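PDB 4U5R: RhCC from Rhodococcus jostii, which probably acts as a magnesium-binding, cofactor-independent oxygenase built on the beta-alpha-beta scaffold of the tautomerase superfamily. Local coordinates for residues A11-L20 with K89-Y99. The protein carries 1 engineered substitution. Residues are numbered along the deposited sequence; the frame is centred on the assembly and turned at random.
Sequences AFTPDDKEQL and KLAPFIKERGY
The F93 ring presents one face to L20, whose CB makes a CH-pi contact over its centre, 3.9 Å from the centroid. With CG anti to the backbone N (chi1 176°), L20 slides past the ring, and the turn about CB-CG sets CD1 3.7 Å from F93 CD2. The F12 ring is met at its edge: F93 O lies in its plane, 3.5 Å from CE1, and R97 NH1 approaches CD1 in plane. F93 O is buried without a hydrogen-bond partner.

The R97 guanidinium is used end-on, NH2 to D16 OD1 (3.0 Å) and NH1 to D16 OD2 (2.9 Å), both bonds within 7° of linear. Both acceptors lie in the guanidinium plane, yet the two flat groups are turned 57° apart, so R97 arrives above the carboxylate. T13 N reaches OD2 from the opposite face, while D16 N bonds T13 OG1, completing a capping box. An asparagine in place of D16 would probably weaken the grip, leaving the R97 charge without a carboxylate mate. A water joins A11 O, R97 NH1 and Y99 OH.

The contact joins the start of helix 14-32 to the end of helix 76-90 and the connection into strand 100-107: the helical arms of the tautomerase fold's two beta-alpha-beta units. Beneath, F12 and L20 touch F43 of strand 40-46; I94 and Y99 rest on V62 of strand 61-68.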
ATOM      1  N   ALA B  11      -3.360   2.284 -21.755  1.00 15.53           N
ATOM      2  CA  ALA B  11      -2.994   3.696 -21.852  1.00 14.81           C
ATOM      3  C   ALA B  11      -1.558   3.883 -22.341  1.00 17.48           C
ATOM      4  O   ALA B  11      -1.280   4.788 -23.137  1.00 19.10           O
ATOM      5  CB  ALA B  11      -3.172   4.394 -20.499  1.00 16.46           C
ATOM      6  N   PHE B  12      -0.651   3.041 -21.840  1.00 12.76           N
ATOM      7  CA  PHE B  12       0.771   3.150 -22.150  1.00 13.72           C
ATOM      8  C   PHE B  12       1.311   1.976 -22.948  1.00 15.09           C
ATOM      9  O   PHE B  12       1.023   0.814 -22.646  1.00 14.38           O
ATOM     10  CB  PHE B  12       1.590   3.276 -20.865  1.00 14.65           C
ATOM     11  CG  PHE B  12       1.308   4.521 -20.077  1.00 12.33           C
ATOM     12  CD1 PHE B  12       1.017   5.718 -20.705  1.00 17.19           C
ATOM     13  CD2 PHE B  12       1.369   4.493 -18.691  1.00 15.79           C
ATOM     14  CE1 PHE B  12       0.777   6.860 -19.966  1.00 15.89           C
ATOM     15  CE2 PHE B  12       1.129   5.632 -17.946  1.00 14.67           C
ATOM     16  CZ  PHE B  12       0.824   6.813 -18.581  1.00 15.08           C
ATOM     17  N   THR B  13       2.124   2.294 -23.950  1.00 14.15           N
ATOM     18  CA  THR B  13       2.867   1.282 -24.703  1.00 16.98           C
ATOM     19  C   THR B  13       4.063   0.812 -23.889  1.00 15.11           C
ATOM     20  O   THR B  13       4.442   1.466 -22.919  1.00 15.61           O
ATOM     21  CB  THR B  13       3.377   1.830 -26.048  1.00 17.72           C
ATOM     22  OG1 THR B  13       4.319   2.880 -25.801  1.00 14.88           O
ATOM     23  CG2 THR B  13       2.223   2.355 -26.902  1.00 17.09           C
ATOM     24  N   PRO B  14       4.679  -0.314 -24.284  1.00 17.91           N
ATOM     25  CA  PRO B  14       5.912  -0.700 -23.586  1.00 16.53           C
ATOM     26  C   PRO B  14       6.984   0.404 -23.635  1.00 18.56           C
ATOM     27  O   PRO B  14       7.670   0.658 -22.633  1.00 18.59           O
ATOM     28  CB  PRO B  14       6.363  -1.953 -24.346  1.00 18.73           C
ATOM     29  CG  PRO B  14       5.105  -2.530 -24.877  1.00 20.14           C
ATOM     30  CD  PRO B  14       4.219  -1.362 -25.214  1.00 20.90           C
ATOM     31  N   ASP B  15       7.111   1.070 -24.782  1.00 17.77           N
ATOM     32  CA  ASP B  15       8.028   2.196 -24.903  1.00 18.23           C
ATOM     33  C   ASP B  15       7.659   3.339 -23.950  1.00 16.76           C
ATOM     34  O   ASP B  15       8.543   3.911 -23.322  1.00 15.97           O
ATOM     35  CB  ASP B  15       8.076   2.693 -26.350  1.00 25.35           C
ATOM     36  CG  ASP B  15       8.832   1.742 -27.267  1.00 45.00           C
ATOM     37  OD1 ASP B  15       9.542   0.850 -26.749  1.00 34.76           O
ATOM     38  OD2 ASP B  15       8.724   1.887 -28.504  1.00 46.42           O
ATOM     39  N   ASP B  16       6.364   3.647 -23.825  1.00 16.55           N
ATOM     40  CA  ASP B  16       5.887   4.634 -22.841  1.00 14.77           C
ATOM     41  C   ASP B  16       6.328   4.288 -21.423  1.00 13.51           C
ATOM     42  O   ASP B  16       6.729   5.154 -20.654  1.00 13.93           O
ATOM     43  CB  ASP B  16       4.356   4.722 -22.823  1.00 14.91           C
ATOM     44  CG  ASP B  16       3.765   5.504 -23.986  1.00 16.70           C
ATOM     45  OD1 ASP B  16       4.475   6.268 -24.683  1.00 17.68           O
ATOM     46  OD2 ASP B  16       2.540   5.350 -24.178  1.00 17.95           O
ATOM     47  N   LYS B  17       6.207   3.015 -21.069  1.00 14.49           N
ATOM     48  CA  LYS B  17       6.497   2.607 -19.697  1.00 14.29           C
ATOM     49  C   LYS B  17       7.999   2.683 -19.418  1.00 13.86           C
ATOM     50  O   LYS B  17       8.427   3.062 -18.323  1.00 15.79           O
ATOM     51  CB  LYS B  17       5.936   1.205 -19.441  1.00 12.02           C
ATOM     52  CG  LYS B  17       4.418   1.194 -19.351  1.00 14.91           C
ATOM     53  CD  LYS B  17       3.834  -0.184 -19.117  1.00 14.57           C
ATOM     54  CE  LYS B  17       3.591  -0.920 -20.427  1.00 17.30           C
ATOM     55  NZ  LYS B  17       2.824  -2.170 -20.181  1.00 16.80           N
ATOM     56  N   GLU B  18       8.800   2.343 -20.421  1.00 16.00           N
ATOM     57  CA  GLU B  18      10.244   2.504 -20.325  1.00 15.52           C
ATOM     58  C   GLU B  18      10.631   3.974 -20.136  1.00 16.43           C
ATOM     59  O   GLU B  18      11.378   4.320 -19.214  1.00 14.11           O
ATOM     60  CB  GLU B  18      10.913   1.931 -21.574  1.00 18.84           C
ATOM     61  CG  GLU B  18      12.419   1.862 -21.487  1.00 20.42           C
ATOM     62  CD  GLU B  18      12.995   1.038 -22.613  1.00 25.06           C
ATOM     63  OE1 GLU B  18      12.704   1.356 -23.785  1.00 30.20           O
ATOM     64  OE2 GLU B  18      13.718   0.062 -22.324  1.00 30.13           O
ATOM     65  N   GLN B  19      10.096   4.841 -20.992  1.00 15.42           N
ATOM     66  CA  GLN B  19      10.381   6.268 -20.918  1.00 15.54           C
ATOM     67  C   GLN B  19       9.936   6.897 -19.600  1.00 12.95           C
ATOM     68  O   GLN B  19      10.697   7.654 -18.998  1.00 15.64           O
ATOM     69  CB  GLN B  19       9.728   6.999 -22.096  1.00 15.22           C
ATOM     70  CG  GLN B  19      10.341   6.612 -23.444  1.00 21.60           C
ATOM     71  CD  GLN B  19       9.621   7.233 -24.632  1.00 29.59           C
ATOM     72  OE1 GLN B  19       8.963   8.264 -24.508  1.00 30.78           O
ATOM     73  NE2 GLN B  19       9.749   6.601 -25.795  1.00 35.90           N
ATOM     74  N   LEU B  20       8.720   6.587 -19.148  1.00 13.46           N
ATOM     75  CA  LEU B  20       8.223   7.155 -17.895  1.00 13.79           C
ATOM     76  C   LEU B  20       8.965   6.602 -16.664  1.00 13.41           C
ATOM     77  O   LEU B  20       9.308   7.372 -15.761  1.00 12.60           O
ATOM     78  CB  LEU B  20       6.716   6.911 -17.770  1.00 13.83           C
ATOM     79  CG  LEU B  20       6.055   7.373 -16.469  1.00 11.05           C
ATOM     80  CD1 LEU B  20       6.408   8.813 -16.099  1.00 13.95           C
ATOM     81  CD2 LEU B  20       4.547   7.193 -16.589  1.00 14.32           C
ATOM     82  N   LYS B  89       7.887  15.128 -14.075  1.00 15.93           N
ATOM     83  CA  LYS B  89       8.173  13.912 -14.850  1.00 14.12           C
ATOM     84  C   LYS B  89       6.917  13.249 -15.409  1.00 15.78           C
ATOM     85  O   LYS B  89       6.937  12.667 -16.491  1.00 17.17           O
ATOM     86  CB  LYS B  89       8.927  12.894 -13.987  1.00 16.94           C
ATOM     87  CG  LYS B  89      10.181  13.442 -13.333  1.00 16.73           C
ATOM     88  CD  LYS B  89      11.152  13.952 -14.392  1.00 17.21           C
ATOM     89  CE  LYS B  89      12.483  14.359 -13.772  1.00 23.35           C
ATOM     90  NZ  LYS B  89      13.497  14.709 -14.811  1.00 22.71           N
ATOM     91  N   LEU B  90       5.829  13.323 -14.651  1.00 14.61           N
ATOM     92  CA  LEU B  90       4.575  12.685 -15.039  1.00 14.42           C
ATOM     93  C   LEU B  90       3.838  13.418 -16.151  1.00 13.49           C
ATOM     94  O   LEU B  90       3.164  12.787 -16.970  1.00 14.00           O
ATOM     95  CB  LEU B  90       3.637  12.571 -13.833  1.00 14.50           C
ATOM     96  CG  LEU B  90       4.031  11.673 -12.659  1.00 15.62           C
ATOM     97  CD1 LEU B  90       3.054  11.900 -11.518  1.00 15.54           C
ATOM     98  CD2 LEU B  90       4.029  10.222 -13.068  1.00 17.66           C
ATOM     99  N   ALA B  91       3.963  14.744 -16.182  1.00 14.83           N
ATOM    100  CA  ALA B  91       3.124  15.590 -17.046  1.00 14.02           C
ATOM    101  C   ALA B  91       3.106  15.209 -18.536  1.00 14.44           C
ATOM    102  O   ALA B  91       2.039  15.221 -19.138  1.00 16.09           O
ATOM    103  CB  ALA B  91       3.539  17.053 -16.897  1.00 13.67           C
ATOM    104  N   PRO B  92       4.266  14.863 -19.136  1.00 13.05           N
ATOM    105  CA  PRO B  92       4.195  14.514 -20.564  1.00 15.62           C
ATOM    106  C   PRO B  92       3.361  13.275 -20.893  1.00 15.37           C
ATOM    107  O   PRO B  92       2.808  13.191 -22.003  1.00 16.86           O
ATOM    108  CB  PRO B  92       5.667  14.282 -20.935  1.00 14.69           C
ATOM    109  CG  PRO B  92       6.410  15.154 -19.975  1.00 14.46           C
ATOM    110  CD  PRO B  92       5.665  14.965 -18.682  1.00 12.75           C
ATOM    111  N   PHE B  93       3.239  12.354 -19.939  1.00 14.54           N
ATOM    112  CA  PHE B  93       2.519  11.095 -20.156  1.00 14.21           C
ATOM    113  C   PHE B  93       1.088  11.101 -19.632  1.00 12.00           C
ATOM    114  O   PHE B  93       0.266  10.294 -20.067  1.00 15.46           O
ATOM    115  CB  PHE B  93       3.282   9.941 -19.495  1.00 16.83           C
ATOM    116  CG  PHE B  93       4.704   9.800 -19.967  1.00 13.84           C
ATOM    117  CD1 PHE B  93       5.020   8.996 -21.057  1.00 17.05           C
ATOM    118  CD2 PHE B  93       5.727  10.454 -19.301  1.00 14.04           C
ATOM    119  CE1 PHE B  93       6.338   8.868 -21.485  1.00 16.26           C
ATOM    120  CE2 PHE B  93       7.040  10.338 -19.729  1.00 15.80           C
ATOM    121  CZ  PHE B  93       7.346   9.536 -20.819  1.00 17.65           C
ATOM    122  N   ILE B  94       0.802  11.991 -18.692  1.00 13.14           N
ATOM    123  CA  ILE B  94      -0.476  11.955 -17.990  1.00 12.66           C
ATOM    124  C   ILE B  94      -1.239  13.277 -18.186  1.00 14.04           C
ATOM    125  O   ILE B  94      -2.185  13.319 -18.980  1.00 13.55           O
ATOM    126  CB  ILE B  94      -0.250  11.612 -16.503  1.00 13.00           C
ATOM    127  CG1 ILE B  94       0.382  10.216 -16.424  1.00 12.62           C
ATOM    128  CG2 ILE B  94      -1.563  11.608 -15.739  1.00 13.63           C
ATOM    129  CD1 ILE B  94       0.922   9.846 -15.064  1.00 16.61           C
ATOM    130  N   LYS B  95      -0.835  14.353 -17.513  1.00 12.42           N
ATOM    131  CA  LYS B  95      -1.505  15.649 -17.703  1.00 11.68           C
ATOM    132  C   LYS B  95      -1.655  16.011 -19.180  1.00 13.50           C
ATOM    133  O   LYS B  95      -2.762  16.333 -19.629  1.00 13.46           O
ATOM    134  CB  LYS B  95      -0.752  16.771 -16.977  1.00 14.78           C
ATOM    135  CG  LYS B  95      -1.347  18.172 -17.187  1.00 14.86           C
ATOM    136  CD  LYS B  95      -0.554  19.234 -16.424  1.00 12.46           C
ATOM    137  CE  LYS B  95      -1.213  20.608 -16.497  1.00 17.26           C
ATOM    138  NZ  LYS B  95      -2.450  20.669 -15.648  1.00 26.12           N
ATOM    139  N   GLU B  96      -0.566  15.904 -19.936  1.00 15.53           N
ATOM    140  CA  GLU B  96      -0.552  16.405 -21.317  1.00 15.83           C
ATOM    141  C   GLU B  96      -1.220  15.459 -22.322  1.00 16.97           C
ATOM    142  O   GLU B  96      -1.344  15.797 -23.503  1.00 20.02           O
ATOM    143  CB  GLU B  96       0.890  16.713 -21.738  1.00 17.67           C
ATOM    144  CG  GLU B  96       1.479  17.884 -20.953  1.00 19.12           C
ATOM    145  CD  GLU B  96       2.964  18.109 -21.207  1.00 22.07           C
ATOM    146  OE1 GLU B  96       3.487  17.610 -22.223  1.00 22.28           O
ATOM    147  OE2 GLU B  96       3.610  18.784 -20.376  1.00 29.92           O
ATOM    148  N   ARG B  97      -1.680  14.297 -21.857  1.00 14.55           N
ATOM    149  CA  ARG B  97      -2.482  13.404 -22.686  1.00 13.20           C
ATOM    150  C   ARG B  97      -3.949  13.464 -22.271  1.00 14.55           C
ATOM    151  O   ARG B  97      -4.765  12.670 -22.735  1.00 17.89           O
ATOM    152  CB  ARG B  97      -1.966  11.965 -22.601  1.00 15.43           C
ATOM    153  CG  ARG B  97      -0.573  11.802 -23.188  1.00 17.28           C
ATOM    154  CD  ARG B  97      -0.236  10.339 -23.383  1.00 15.17           C
ATOM    155  NE  ARG B  97       1.142  10.162 -23.840  1.00 14.14           N
ATOM    156  CZ  ARG B  97       1.728   8.977 -24.001  1.00 14.74           C
ATOM    157  NH1 ARG B  97       1.047   7.859 -23.759  1.00 15.28           N
ATOM    158  NH2 ARG B  97       2.988   8.908 -24.419  1.00 15.69           N
ATOM    159  N   GLY B  98      -4.270  14.393 -21.373  1.00 16.16           N
ATOM    160  CA  GLY B  98      -5.655  14.671 -21.039  1.00 15.90           C
ATOM    161  C   GLY B  98      -6.254  13.816 -19.937  1.00 15.48           C
ATOM    162  O   GLY B  98      -7.465  13.846 -19.717  1.00 16.53           O
ATOM    163  N   TYR B  99      -5.413  13.068 -19.230  1.00 14.48           N
ATOM    164  CA  TYR B  99      -5.887  12.254 -18.112  1.00 13.81           C
ATOM    165  C   TYR B  99      -6.134  13.075 -16.858  1.00 12.64           C
ATOM    166  O   TYR B  99      -5.545  14.139 -16.670  1.00 15.98           O
ATOM    167  CB  TYR B  99      -4.873  11.154 -17.765  1.00 12.48           C
ATOM    168  CG  TYR B  99      -4.712  10.115 -18.839  1.00 13.27           C
ATOM    169  CD1 TYR B  99      -5.685   9.149 -19.041  1.00 14.54           C
ATOM    170  CD2 TYR B  99      -3.586  10.097 -19.654  1.00 11.65           C
ATOM    171  CE1 TYR B  99      -5.546   8.184 -20.024  1.00 17.58           C
ATOM    172  CE2 TYR B  99      -3.442   9.139 -20.648  1.00 13.59           C
ATOM    173  CZ  TYR B  99      -4.427   8.193 -20.829  1.00 15.08           C
ATOM    174  OH  TYR B  99      -4.289   7.238 -21.806  1.00 18.44           O
TER
HETATM  175  O   HOH W   1      -2.087   7.373 -23.488  1.00 26.50           O